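Local coordinates for putative cellulase CEL6 (Mycobacterium tuberculosis, PDB 1UP3), which probably hydrolyses internal beta-1,4-glucosidic bonds of cellulose as an endoglucanase of glycoside hydrolase family 6, at residues Phe48-Gly54 with Gly99-Val104. Residues are numbered along the deposited sequence; the frame is centred on the assembly and turned at random.
Sequences FPPATVG and GWIDAV
Trp-100 reaches from helix 94-108 toward segment 48-54, its CB 4.1 Å from Pro-50 CG and its indole, with chi1 t and chi2 near 66°, lying beside Val-53. The edge of the ring faces the Phe-48 carbonyl, and NE1 gives O of Phe-48 a weak hydrogen bond, 2.8 Å long with an N-H...O angle of 126°. Phe-48 and Pro-49 are extended; Thr-52 N and Val-53 N both bond Pro-49 O, at 3.0 and 2.9 Å. The segments 50-54 and 99-104 run nearly parallel, crossing at -20° with axes 7.7 Å apart, and CA atoms pair Pro-50 with Trp-100 (4.3 Å) and Gly-54 with Ala-103 (4.9 Å). The CA-to-CB bond of Val-53 points toward helix 94-108; with chi1 p, CG1 meets CB of Ala-103 at 3.5 Å and CD1 of Trp-100 at 3.8 Å, while CG2 touches Val-104 CG2 at 4.0 Å. Pro-50 O makes a close van der Waals contact with Ala-103 CB, 3.2 Å. Such neighbouring parallel helices flank the parallel sheet of the family 6 barrel; Trp-100 also touches Leu-44 and Leu-75 on adjacent strands. Gly-54 CA sits 3.4 Å from Ala-103 O, where a beta carbon would be tight, so glycine permits this approach; apolar contact, supplemented by one weak polar bond, dominates the join.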
ATOM      1  N   PHE A  48      -5.771   1.835  15.476  1.00  9.77           N
ATOM      2  CA  PHE A  48      -6.482   3.102  15.393  1.00  9.48           C
ATOM      3  C   PHE A  48      -7.969   2.758  15.399  1.00  8.63           C
ATOM      4  O   PHE A  48      -8.550   2.425  14.363  1.00  9.05           O
ATOM      5  CB  PHE A  48      -6.125   3.841  14.102  1.00  9.75           C
ATOM      6  CG  PHE A  48      -4.663   4.082  13.917  1.00  9.71           C
ATOM      7  CD1 PHE A  48      -3.868   3.087  13.401  1.00 12.95           C
ATOM      8  CD2 PHE A  48      -4.094   5.294  14.265  1.00 11.41           C
ATOM      9  CE1 PHE A  48      -2.513   3.265  13.224  1.00 13.52           C
ATOM     10  CE2 PHE A  48      -2.719   5.495  14.098  1.00 15.19           C
ATOM     11  CZ  PHE A  48      -1.936   4.462  13.564  1.00 14.69           C
ATOM     12  N   PRO A  49      -8.601   2.761  16.571  1.00  9.05           N
ATOM     13  CA  PRO A  49      -9.985   2.268  16.634  1.00  9.14           C
ATOM     14  C   PRO A  49     -10.991   3.166  15.935  1.00  8.64           C
ATOM     15  O   PRO A  49     -10.692   4.335  15.746  1.00  8.02           O
ATOM     16  CB  PRO A  49     -10.287   2.245  18.139  1.00  9.71           C
ATOM     17  CG  PRO A  49      -9.328   3.232  18.737  1.00 10.94           C
ATOM     18  CD  PRO A  49      -8.084   3.198  17.868  1.00  9.88           C
ATOM     19  N   PRO A  50     -12.181   2.658  15.578  1.00  8.58           N
ATOM     20  CA  PRO A  50     -13.233   3.472  14.984  1.00  8.38           C
ATOM     21  C   PRO A  50     -13.510   4.764  15.737  1.00  9.52           C
ATOM     22  O   PRO A  50     -13.829   5.810  15.134  1.00  9.55           O
ATOM     23  CB  PRO A  50     -14.445   2.531  14.990  1.00  9.22           C
ATOM     24  CG  PRO A  50     -13.857   1.187  14.928  1.00 10.06           C
ATOM     25  CD  PRO A  50     -12.584   1.237  15.679  1.00  9.96           C
ATOM     26  N   ALA A  51     -13.387   4.707  17.059  1.00  9.64           N
ATOM     27  CA  ALA A  51     -13.756   5.843  17.883  1.00 10.04           C
ATOM     28  C   ALA A  51     -12.879   7.044  17.638  1.00  9.10           C
ATOM     29  O   ALA A  51     -13.315   8.191  17.904  1.00 10.34           O
ATOM     30  CB  ALA A  51     -13.660   5.475  19.331  1.00 10.50           C
ATOM     31  N   THR A  52     -11.630   6.821  17.213  1.00  7.86           N
ATOM     32  CA  THR A  52     -10.669   7.912  17.077  1.00  8.35           C
ATOM     33  C   THR A  52      -9.992   8.057  15.722  1.00  8.49           C
ATOM     34  O   THR A  52      -9.329   9.070  15.469  1.00  8.51           O
ATOM     35  CB  THR A  52      -9.585   7.825  18.150  1.00  8.70           C
ATOM     36  OG1 THR A  52      -8.838   6.620  17.956  1.00 10.01           O
ATOM     37  CG2 THR A  52     -10.247   7.764  19.586  1.00  9.53           C
ATOM     38  N   VAL A  53     -10.090   7.050  14.857  1.00  7.62           N
ATOM     39  CA  VAL A  53      -9.328   7.081  13.604  1.00  6.77           C
ATOM     40  C   VAL A  53      -9.713   8.257  12.690  1.00  6.19           C
ATOM     41  O   VAL A  53      -8.896   8.712  11.878  1.00  6.68           O
ATOM     42  CB  VAL A  53      -9.436   5.739  12.850  1.00  6.50           C
ATOM     43  CG1 VAL A  53     -10.846   5.465  12.313  1.00  6.11           C
ATOM     44  CG2 VAL A  53      -8.426   5.666  11.687  1.00  6.79           C
ATOM     45  N   GLY A  54     -10.941   8.741  12.803  1.00  6.40           N
ATOM     46  CA  GLY A  54     -11.376   9.898  12.054  1.00  6.73           C
ATOM     47  C   GLY A  54     -10.497  11.107  12.312  1.00  7.67           C
ATOM     48  O   GLY A  54     -10.091  11.803  11.377  1.00  7.25           O
ATOM     49  N   GLY A  99     -17.479  -0.168  10.839  1.00  7.34           N
ATOM     50  CA  GLY A  99     -17.491   1.024  11.666  1.00  7.18           C
ATOM     51  C   GLY A  99     -16.209   1.823  11.504  1.00  7.40           C
ATOM     52  O   GLY A  99     -16.209   3.059  11.495  1.00  7.54           O
ATOM     53  N   TRP A 100     -15.117   1.090  11.358  1.00  6.40           N
ATOM     54  CA  TRP A 100     -13.805   1.680  11.096  1.00  5.51           C
ATOM     55  C   TRP A 100     -13.784   2.442   9.783  1.00  6.73           C
ATOM     56  O   TRP A 100     -13.328   3.581   9.757  1.00  5.95           O
ATOM     57  CB  TRP A 100     -12.760   0.591  11.071  1.00  5.91           C
ATOM     58  CG  TRP A 100     -11.306   1.044  11.046  1.00  4.70           C
ATOM     59  CD1 TRP A 100     -10.623   1.705  12.042  1.00  4.60           C
ATOM     60  CD2 TRP A 100     -10.331   0.763  10.011  1.00  5.31           C
ATOM     61  NE1 TRP A 100      -9.298   1.851  11.686  1.00  6.71           N
ATOM     62  CE2 TRP A 100      -9.086   1.279  10.461  1.00  6.11           C
ATOM     63  CE3 TRP A 100     -10.373   0.098   8.768  1.00  7.54           C
ATOM     64  CZ2 TRP A 100      -7.904   1.174   9.698  1.00  6.00           C
ATOM     65  CZ3 TRP A 100      -9.230  -0.002   8.025  1.00  4.96           C
ATOM     66  CH2 TRP A 100      -7.994   0.529   8.499  1.00  5.63           C
ATOM     67  N   ILE A 101     -14.276   1.820   8.703  1.00  6.32           N
ATOM     68  CA  ILE A 101     -14.373   2.481   7.411  1.00  6.57           C
ATOM     69  C   ILE A 101     -15.263   3.758   7.506  1.00  7.12           C
ATOM     70  O   ILE A 101     -14.912   4.788   6.931  1.00  6.70           O
ATOM     71  CB  ILE A 101     -14.961   1.494   6.340  1.00  6.42           C
ATOM     72  CG1 ILE A 101     -13.948   0.389   6.012  1.00  7.46           C
ATOM     73  CG2 ILE A 101     -15.398   2.261   5.132  1.00  7.68           C
ATOM     74  CD1 ILE A 101     -12.608   0.904   5.423  1.00  6.96           C
ATOM     75  N   ASP A 102     -16.380   3.700   8.250  1.00  6.04           N
ATOM     76  CA  ASP A 102     -17.210   4.883   8.401  1.00  6.54           C
ATOM     77  C   ASP A 102     -16.428   6.010   9.027  1.00  7.27           C
ATOM     78  O   ASP A 102     -16.571   7.180   8.631  1.00  7.20           O
ATOM     79  CB  ASP A 102     -18.441   4.615   9.268  1.00  7.26           C
ATOM     80  CG  ASP A 102     -19.421   3.673   8.627  1.00 10.42           C
ATOM     81  OD1 ASP A 102     -19.379   3.455   7.406  1.00 10.95           O
ATOM     82  OD2 ASP A 102     -20.308   3.081   9.308  1.00 13.86           O
ATOM     83  N   ALA A 103     -15.653   5.664  10.038  1.00  6.45           N
ATOM     84  CA  ALA A 103     -14.840   6.654  10.751  1.00  6.81           C
ATOM     85  C   ALA A 103     -13.730   7.229   9.877  1.00  7.09           C
ATOM     86  O   ALA A 103     -13.497   8.430   9.887  1.00  7.43           O
ATOM     87  CB  ALA A 103     -14.269   6.040  12.007  1.00  7.11           C
ATOM     88  N   VAL A 104     -13.031   6.390   9.117  1.00  6.99           N
ATOM     89  CA  VAL A 104     -12.036   6.876   8.181  1.00  7.03           C
ATOM     90  C   VAL A 104     -12.669   7.876   7.184  1.00  7.87           C
ATOM     91  O   VAL A 104     -12.125   8.948   6.926  1.00  8.32           O
ATOM     92  CB  VAL A 104     -11.369   5.734   7.419  1.00  7.75           C
ATOM     93  CG1 VAL A 104     -10.530   6.235   6.267  1.00  8.01           C
ATOM     94  CG2 VAL A 104     -10.491   4.872   8.351  1.00  7.07           C
TER